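Local coordinates for protein anti-sigma-I factor RsgI3 (Clostridium thermocellum, PDB 6QE7) that forms the extracellular tandem PA14 part of an anti-sigma factor, binds pectin, and may on binding polysaccharide trigger release of SigI3 from the cytoplasmic N-terminal region, at residues L122-S126 against K127-K131; F178-K182 against D183-G187; R221-N225 against N226-I230. All blocks are in the same frame, centred on the assembly; numbering follows the deposited sequence.

Interaction 1. Residues L122-S126 against K127-K131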
loop_
_atom_site.group_PDB
_atom_site.type_symbol
_atom_site.label_atom_id
_atom_site.label_comp_id
_atom_site.label_asym_id
_atom_site.label_seq_id
_atom_site.Cartn_x
_atom_site.Cartn_y
_atom_site.Cartn_z
ATOM N N LEU A 122 23.274 3.536 -3.545
ATOM C CA LEU A 122 23.669 2.243 -4.145
ATOM C C LEU A 122 25.086 2.375 -4.712
ATOM O O LEU A 122 25.261 3.175 -5.618
ATOM C CB LEU A 122 22.676 1.881 -5.251
ATOM C CG LEU A 122 23.002 0.620 -6.039
ATOM C CD1 LEU A 122 22.981 -0.583 -5.141
ATOM C CD2 LEU A 122 22.034 0.414 -7.187
ATOM N N MET A 123 26.009 1.541 -4.257
ATOM C CA MET A 123 27.421 1.558 -4.672
ATOM C C MET A 123 27.823 0.184 -5.200
ATOM O O MET A 123 27.037 -0.764 -5.122
ATOM C CB MET A 123 28.273 1.957 -3.470
ATOM C CG MET A 123 27.848 3.267 -2.918
ATOM S SD MET A 123 28.887 3.855 -1.666
ATOM C CE MET A 123 28.553 2.802 -0.267
ATOM N N TRP A 124 28.974 0.100 -5.848
ATOM C CA TRP A 124 29.555 -1.171 -6.307
ATOM C C TRP A 124 31.083 -1.050 -6.279
ATOM O O TRP A 124 31.573 0.039 -6.291
ATOM C CB TRP A 124 29.078 -1.606 -7.687
ATOM C CG TRP A 124 29.514 -0.785 -8.845
ATOM C CD1 TRP A 124 30.203 0.395 -8.817
ATOM C CD2 TRP A 124 29.116 -0.998 -10.198
ATOM N NE1 TRP A 124 30.252 0.925 -10.070
ATOM C CE2 TRP A 124 29.644 0.067 -10.945
ATOM C CE3 TRP A 124 28.454 -2.017 -10.862
ATOM C CZ2 TRP A 124 29.518 0.138 -12.319
ATOM C CZ3 TRP A 124 28.322 -1.943 -12.230
ATOM C CH2 TRP A 124 28.836 -0.861 -12.945
ATOM N N SER A 125 31.753 -2.182 -6.258
ATOM C CA SER A 125 33.214 -2.352 -6.211
ATOM C C SER A 125 33.523 -3.689 -6.876
ATOM O O SER A 125 32.568 -4.526 -7.041
ATOM C CB SER A 125 33.737 -2.235 -4.800
ATOM O OG SER A 125 33.490 -3.412 -4.059
ATOM N N SER A 126 34.772 -3.835 -7.352
ATOM C CA SER A 126 35.388 -5.106 -7.844
ATOM C C SER A 126 36.922 -4.981 -7.869
ATOM O O SER A 126 37.477 -3.962 -7.304
ATOM C CB SER A 126 34.840 -5.551 -9.205
ATOM O OG SER A 126 34.964 -4.578 -10.199
ATOM N N LYS A 127 37.592 -5.976 -8.450
ATOM C CA LYS A 127 39.064 -5.993 -8.444
ATOM C C LYS A 127 39.499 -4.649 -9.036
ATOM O O LYS A 127 40.168 -3.934 -8.326
ATOM C CB LYS A 127 39.579 -7.187 -9.228
ATOM C CG LYS A 127 41.030 -7.480 -8.901
ATOM C CD LYS A 127 41.503 -8.803 -9.451
ATOM C CE LYS A 127 41.279 -8.930 -10.942
ATOM N NZ LYS A 127 41.126 -10.349 -11.306
ATOM N N SER A 128 39.049 -4.345 -10.261
ATOM C CA SER A 128 39.295 -3.119 -11.080
ATOM C C SER A 128 38.307 -1.940 -10.843
ATOM O O SER A 128 38.630 -0.800 -11.245
ATOM C CB SER A 128 39.256 -3.484 -12.529
ATOM O OG SER A 128 39.585 -4.831 -12.677
ATOM N N GLN A 129 37.122 -2.136 -10.267
ATOM C CA GLN A 129 36.199 -0.988 -10.012
ATOM C C GLN A 129 36.379 -0.493 -8.590
ATOM O O GLN A 129 35.957 -1.159 -7.617
ATOM C CB GLN A 129 34.756 -1.347 -10.270
ATOM C CG GLN A 129 33.838 -0.183 -9.980
ATOM C CD GLN A 129 34.032 0.897 -10.999
ATOM O OE1 GLN A 129 33.797 0.700 -12.190
ATOM N NE2 GLN A 129 34.471 2.045 -10.513
ATOM N N GLN A 130 36.969 0.675 -8.477
ATOM C CA GLN A 130 37.065 1.383 -7.202
ATOM C C GLN A 130 35.645 1.671 -6.734
ATOM O O GLN A 130 34.768 1.943 -7.569
ATOM C CB GLN A 130 37.868 2.668 -7.340
ATOM C CG GLN A 130 38.202 3.318 -5.998
ATOM C CD GLN A 130 38.800 4.686 -6.239
ATOM O OE1 GLN A 130 38.797 5.187 -7.363
ATOM N NE2 GLN A 130 39.306 5.308 -5.187
ATOM N N LYS A 131 35.463 1.577 -5.431
ATOM C CA LYS A 131 34.125 1.628 -4.850
ATOM C C LYS A 131 33.573 2.983 -5.241
ATOM O O LYS A 131 34.203 3.949 -4.857
ATOM C CB LYS A 131 34.192 1.480 -3.338
ATOM C CG LYS A 131 32.839 1.298 -2.686
ATOM C CD LYS A 131 32.909 1.433 -1.193
ATOM C CE LYS A 131 31.594 1.145 -0.505
ATOM N NZ LYS A 131 31.741 1.127 0.975
#
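Q129 crosses W124 at a slant and touches it with CG over one face of the five-membered ring, 4.1 Å from its centroid, in a CH-pi contact, its amide turned only 12° from the indole plane. Two torsions bring this about: CG of Q129 leaves opposite its own backbone N (chi1 179°), and the chain then folds at chi2, which turns the amide nearly parallel to the ring, beside NE1. The amide is fixed at both ends. NE2 gives a nearly straight bond of 3.0 Å to the carbonyl O of Q130, in the amide plane and on a lone pair, while OE1 is taken by R57. The indole NE1 is bonded to the carboxylate of E132.

S126 works in two directions where the chain reverses. Its backbone N donates to Q129 O at 2.9 Å, on a lone pair in the carbonyl plane. Its OG receives the Q129 N at 3.3 Å, a longer and more bent bond, and also pairs with E60. Backbone and side chain of one serine thus close the turn over K127 and S128. Q129 O also lies 3.3 Å from S125 CA in a CA-H...O contact.

On the other face of the strand from W124, M123 and K131 run obliquely past each other. The K131 chain is extended beyond CG and carries its CE to within 3.5 Å of M123 CE, a tight methyl-to-methylene contact. The ammonium beyond it forms a salt bridge with E92 and a cation-pi contact with Y65.

All this lies in the first PA14 domain, at the end of strand 119-125, which pairs with the short strand 132-133 on one side and with strand 60-69 on the other; Y62 of that latter strand also meets the W124 ring.

Interaction 2. Residues F178-K182 against D183-G187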
loop_
_atom_site.group_PDB
_atom_site.type_symbol
_atom_site.label_atom_id
_atom_site.label_comp_id
_atom_site.label_asym_id
_atom_site.label_seq_id
_atom_site.Cartn_x
_atom_site.Cartn_y
_atom_site.Cartn_z
ATOM N N PHE A 178 -24.294 4.832 4.414
ATOM C CA PHE A 178 -25.556 4.700 3.647
ATOM C C PHE A 178 -26.738 4.708 4.609
ATOM O O PHE A 178 -26.745 4.003 5.657
ATOM C CB PHE A 178 -25.522 3.457 2.766
ATOM C CG PHE A 178 -24.579 3.558 1.597
ATOM C CD1 PHE A 178 -24.880 4.359 0.511
ATOM C CD2 PHE A 178 -23.362 2.869 1.597
ATOM C CE1 PHE A 178 -24.052 4.394 -0.594
ATOM C CE2 PHE A 178 -22.503 2.933 0.508
ATOM C CZ PHE A 178 -22.838 3.725 -0.570
ATOM N N ASN A 179 -27.652 5.630 4.335
ATOM C CA ASN A 179 -29.015 5.688 4.912
ATOM C C ASN A 179 -29.955 5.471 3.716
ATOM O O ASN A 179 -30.219 6.440 2.952
ATOM C CB ASN A 179 -29.222 6.985 5.688
ATOM C CG ASN A 179 -30.659 7.183 6.130
ATOM O OD1 ASN A 179 -31.318 6.295 6.663
ATOM N ND2 ASN A 179 -31.150 8.389 5.959
ATOM N N TRP A 180 -30.328 4.230 3.430
ATOM C CA TRP A 180 -31.142 3.958 2.215
ATOM C C TRP A 180 -32.638 4.217 2.455
ATOM O O TRP A 180 -33.271 4.696 1.496
ATOM C CB TRP A 180 -30.873 2.572 1.691
ATOM C CG TRP A 180 -29.564 2.485 0.977
ATOM C CD1 TRP A 180 -29.151 3.200 -0.101
ATOM C CD2 TRP A 180 -28.485 1.615 1.323
ATOM N NE1 TRP A 180 -27.896 2.814 -0.467
ATOM C CE2 TRP A 180 -27.480 1.819 0.368
ATOM C CE3 TRP A 180 -28.270 0.690 2.353
ATOM C CZ2 TRP A 180 -26.276 1.116 0.416
ATOM C CZ3 TRP A 180 -27.089 -0.003 2.396
ATOM C CH2 TRP A 180 -26.105 0.196 1.426
ATOM N N ASP A 181 -33.159 4.097 3.682
ATOM C CA ASP A 181 -34.357 4.906 4.078
ATOM C C ASP A 181 -35.543 4.466 3.220
ATOM O O ASP A 181 -36.183 5.390 2.662
ATOM C CB ASP A 181 -34.202 6.403 3.733
ATOM C CG ASP A 181 -34.229 7.419 4.865
ATOM O OD1 ASP A 181 -34.221 7.023 6.056
ATOM O OD2 ASP A 181 -34.214 8.632 4.525
ATOM N N LYS A 182 -35.655 3.140 2.996
ATOM C CA LYS A 182 -36.748 2.379 2.317
ATOM C C LYS A 182 -36.589 2.269 0.787
ATOM O O LYS A 182 -37.232 1.334 0.256
ATOM C CB LYS A 182 -38.148 2.927 2.633
ATOM C CG LYS A 182 -39.157 1.836 2.951
ATOM C CD LYS A 182 -38.723 0.992 4.155
ATOM C CE LYS A 182 -39.129 -0.462 4.039
ATOM N NZ LYS A 182 -38.687 -1.306 5.181
ATOM N N ASP A 183 -35.853 3.172 0.095
ATOM C CA ASP A 183 -35.528 3.077 -1.368
ATOM C C ASP A 183 -34.312 2.174 -1.514
ATOM O O ASP A 183 -33.175 2.680 -1.533
ATOM C CB ASP A 183 -35.251 4.445 -1.995
ATOM C CG ASP A 183 -36.161 5.521 -1.416
ATOM O OD1 ASP A 183 -35.870 6.021 -0.284
ATOM O OD2 ASP A 183 -37.182 5.815 -2.074
ATOM N N PHE A 184 -34.529 0.877 -1.559
ATOM C CA PHE A 184 -33.434 -0.122 -1.471
ATOM C C PHE A 184 -32.452 0.083 -2.602
ATOM O O PHE A 184 -32.804 0.281 -3.747
ATOM C CB PHE A 184 -33.978 -1.553 -1.472
ATOM C CG PHE A 184 -34.944 -1.817 -0.353
ATOM C CD1 PHE A 184 -34.529 -1.727 0.956
ATOM C CD2 PHE A 184 -36.293 -1.981 -0.614
ATOM C CE1 PHE A 184 -35.414 -1.928 1.996
ATOM C CE2 PHE A 184 -37.177 -2.200 0.416
ATOM C CZ PHE A 184 -36.736 -2.218 1.717
ATOM N N PRO A 185 -31.148 -0.111 -2.350
ATOM C CA PRO A 185 -30.166 0.026 -3.410
ATOM C C PRO A 185 -30.228 -1.035 -4.519
ATOM O O PRO A 185 -29.552 -0.915 -5.559
ATOM C CB PRO A 185 -28.822 0.073 -2.655
ATOM C CG PRO A 185 -29.106 -0.691 -1.386
ATOM C CD PRO A 185 -30.573 -0.437 -1.053
ATOM N N VAL A 186 -31.033 -2.066 -4.344
ATOM C CA VAL A 186 -31.069 -3.225 -5.266
ATOM C C VAL A 186 -32.553 -3.376 -5.608
ATOM O O VAL A 186 -33.339 -3.340 -4.658
ATOM C CB VAL A 186 -30.505 -4.483 -4.573
ATOM C CG1 VAL A 186 -30.459 -5.694 -5.498
ATOM C CG2 VAL A 186 -29.137 -4.220 -4.016
ATOM N N GLY A 187 -32.895 -3.461 -6.880
ATOM C CA GLY A 187 -34.285 -3.680 -7.329
ATOM C C GLY A 187 -34.664 -5.148 -7.347
ATOM O O GLY A 187 -33.792 -6.024 -7.163
#
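P185 lays the CB-CG-CD side of its ring over the indole of W180. Its CG lies over the face of the five-membered ring, 3.6 Å from the centroid and 17° off the normal, a close CH-pi contact. The neighbouring pyrrolidine carbons share the load: CB comes down over NE1 at 3.6 Å, and CD stands 3.7 Å from CG of the indole. F178 CB lies against the opposite face of the same indole, toward its rim, so the tryptophan is held between a proline and the start of a phenylalanine side chain. CG of W180 is set opposite its own carbonyl carbon (chi1 -76°), beside the backbone N, which places the indole where these two residues can cover its faces; the side chains of W180 and P185 cross at about a right angle.

The chain returns to put P185 there through a type I' beta turn from W180 to D183, in the loop that follows strand 177-179 of the second PA14 domain. D181 and K182 fill the two middle positions with positive phi values. D183 N reaches back to W180 O over 3.3 Å, but this bond is weak.

Beyond the turn, the F184 ring has the carbonyl O of K182 over one face, 3.5 Å from CE2 and toward the rim. The K182 side chain runs beside the phenylalanine in the same direction, with CE 3.8 Å from F184 CZ, although this lysine is poorly ordered; its NZ bonds to the carbonyl of G264.

Farther out, Y158 of strand 154-159 touches both W180 and P185, and F194 of strand 193-202 packs against F184 and P185. W180 also rests on I269 of strand 268-274, whose backbone pairs with F178.

Interaction 3. Residues R221-N225 against N226-I230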
loop_
_atom_site.group_PDB
_atom_site.type_symbol
_atom_site.label_atom_id
_atom_site.label_comp_id
_atom_site.label_asym_id
_atom_site.label_seq_id
_atom_site.Cartn_x
_atom_site.Cartn_y
_atom_site.Cartn_z
ATOM N N ARG A 221 -20.784 -7.912 9.309
ATOM C CA ARG A 221 -19.449 -8.455 9.665
ATOM C C ARG A 221 -18.371 -7.498 9.142
ATOM O O ARG A 221 -18.545 -6.967 8.009
ATOM C CB ARG A 221 -19.268 -9.848 9.059
ATOM C CG ARG A 221 -20.160 -10.911 9.671
ATOM C CD ARG A 221 -19.796 -12.247 9.056
ATOM N NE ARG A 221 -20.300 -13.269 9.964
ATOM C CZ ARG A 221 -21.217 -14.166 9.642
ATOM N NH1 ARG A 221 -21.747 -14.190 8.428
ATOM N NH2 ARG A 221 -21.591 -15.058 10.542
ATOM N N VAL A 222 -17.298 -7.332 9.931
ATOM C CA VAL A 222 -16.088 -6.522 9.566
ATOM C C VAL A 222 -14.815 -7.322 9.848
ATOM O O VAL A 222 -14.610 -7.795 10.968
ATOM C CB VAL A 222 -16.012 -5.188 10.273
ATOM C CG1 VAL A 222 -14.759 -4.433 9.820
ATOM C CG2 VAL A 222 -17.297 -4.347 10.066
ATOM N N TRP A 223 -14.043 -7.496 8.800
ATOM C CA TRP A 223 -12.644 -7.949 8.856
ATOM C C TRP A 223 -11.689 -6.781 8.534
ATOM O O TRP A 223 -11.942 -6.041 7.557
ATOM C CB TRP A 223 -12.441 -8.996 7.794
ATOM C CG TRP A 223 -13.153 -10.287 8.012
ATOM C CD1 TRP A 223 -12.647 -11.456 8.502
ATOM C CD2 TRP A 223 -14.497 -10.551 7.614
ATOM N NE1 TRP A 223 -13.595 -12.434 8.431
ATOM C CE2 TRP A 223 -14.738 -11.922 7.870
ATOM C CE3 TRP A 223 -15.476 -9.787 7.014
ATOM C CZ2 TRP A 223 -15.960 -12.529 7.577
ATOM C CZ3 TRP A 223 -16.710 -10.374 6.755
ATOM C CH2 TRP A 223 -16.926 -11.730 7.001
ATOM N N ILE A 224 -10.650 -6.625 9.346
ATOM C CA ILE A 224 -9.481 -5.730 9.132
ATOM C C ILE A 224 -8.238 -6.605 9.235
ATOM O O ILE A 224 -8.144 -7.407 10.186
ATOM C CB ILE A 224 -9.435 -4.558 10.127
ATOM C CG1 ILE A 224 -10.746 -3.763 10.121
ATOM C CG2 ILE A 224 -8.261 -3.620 9.801
ATOM C CD1 ILE A 224 -10.829 -2.749 8.975
ATOM N N ASN A 225 -7.366 -6.484 8.276
ATOM C CA ASN A 225 -6.114 -7.289 8.250
ATOM C C ASN A 225 -6.480 -8.778 8.264
ATOM O O ASN A 225 -5.807 -9.530 8.962
ATOM C CB ASN A 225 -5.218 -6.911 9.430
ATOM C CG ASN A 225 -3.810 -7.465 9.271
ATOM O OD1 ASN A 225 -3.270 -7.571 8.164
ATOM N ND2 ASN A 225 -3.213 -7.794 10.402
ATOM N N ASN A 226 -7.623 -9.162 7.672
ATOM C CA ASN A 226 -8.136 -10.565 7.638
ATOM C C ASN A 226 -8.452 -11.067 9.041
ATOM O O ASN A 226 -8.387 -12.266 9.239
ATOM C CB ASN A 226 -7.131 -11.493 6.960
ATOM C CG ASN A 226 -6.759 -10.866 5.634
ATOM O OD1 ASN A 226 -7.621 -10.723 4.782
ATOM N ND2 ASN A 226 -5.550 -10.352 5.504
ATOM N N VAL A 227 -8.679 -10.183 10.002
ATOM C CA VAL A 227 -9.142 -10.559 11.361
ATOM C C VAL A 227 -10.601 -10.114 11.482
ATOM O O VAL A 227 -10.909 -8.953 11.228
ATOM C CB VAL A 227 -8.304 -9.927 12.470
ATOM C CG1 VAL A 227 -8.930 -10.172 13.834
ATOM C CG2 VAL A 227 -6.861 -10.431 12.368
ATOM N N LEU A 228 -11.460 -11.044 11.878
ATOM C CA LEU A 228 -12.892 -10.778 12.098
ATOM C C LEU A 228 -12.986 -10.006 13.382
ATOM O O LEU A 228 -12.740 -10.603 14.343
ATOM C CB LEU A 228 -13.642 -12.104 12.214
ATOM C CG LEU A 228 -15.135 -11.905 12.466
ATOM C CD1 LEU A 228 -15.737 -11.167 11.293
ATOM C CD2 LEU A 228 -15.845 -13.236 12.712
ATOM N N ILE A 229 -13.355 -8.734 13.378
ATOM C CA ILE A 229 -13.390 -7.937 14.628
ATOM C C ILE A 229 -14.812 -7.505 14.968
ATOM O O ILE A 229 -14.977 -6.952 16.066
ATOM C CB ILE A 229 -12.435 -6.733 14.493
ATOM C CG1 ILE A 229 -12.883 -5.760 13.401
ATOM C CG2 ILE A 229 -11.020 -7.225 14.281
ATOM C CD1 ILE A 229 -12.308 -4.361 13.583
ATOM N N ILE A 230 -15.731 -7.561 14.022
ATOM C CA ILE A 230 -17.193 -7.389 14.285
ATOM C C ILE A 230 -17.978 -8.537 13.671
ATOM O O ILE A 230 -17.730 -8.829 12.503
ATOM C CB ILE A 230 -17.657 -6.039 13.754
ATOM C CG1 ILE A 230 -16.876 -4.935 14.450
ATOM C CG2 ILE A 230 -19.169 -5.883 13.863
ATOM C CD1 ILE A 230 -17.248 -3.519 14.049
#
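V222 and I230 face each other as an antiparallel hydrogen-bonded pair, and the backbone bonds between the strands start here. V222 N donates to I230 O at 3.0 Å. In return V222 O takes two N-H groups: I230 N arrives on a lone pair in the carbonyl plane at 3.3 Å, whereas I229 N comes almost head-on to the oxygen at 2.9 Å, with a C=O...N angle of 164°. Nearer the turn, I224 and V227 exchange two bonds; V227 N stands well above the plane of the I224 carbonyl, 2.8 Å from its O. Two CA-H...O contacts, from R221 to I230 O and from W223 to V227 O, run beside them.

Apolar packing divides between the two faces. On one, L228 crosses W223 at a slant and sets CD1 over the indole, 3.8 Å from the centroid of the five-membered ring, as a CH-pi contact. On the other, V222 and I230 lie side by side, CB to CB 3.9 Å, while I229 stretches CD1 to CG1 of I224. CG1 of I229 lies between its backbone N and carbonyl carbon (chi1 64°), which directs the branch toward I224. F212 touches both these isoleucines.

Polar and cation-pi contacts reach outside the hairpin segments: R221 NE forms a salt bridge with D231, K257 makes a cation-pi contact with W223, and N226 ND2 bonds to D255.

A type I' turn from I224 to V227 joins the strands into a beta hairpin with a two-residue loop, and the pairing of both I229 and I230 with V222 is a classic beta bulge. The hairpin belongs to the second PA14 domain, where strand 219-224 also pairs with strand 254-263.

From the N terminus, interaction 1 comes first, closing the connection between strands 119-125 and 132-133 in the first PA14 domain. The chain then passes into the second domain, where interaction 2 shapes the start of the loop from strand 177-179 toward strand 193-202, and interaction 3 closes the hairpin of strands 219-224 and 227-232. The three follow in series; none nests within or crosses another. Interactions 1 and 2 lie on opposite sides of the chain's centre, their own centres 66 Å apart. Interactions 2 and 3 share a domain but do not touch, with nearest atoms about 12 Å apart.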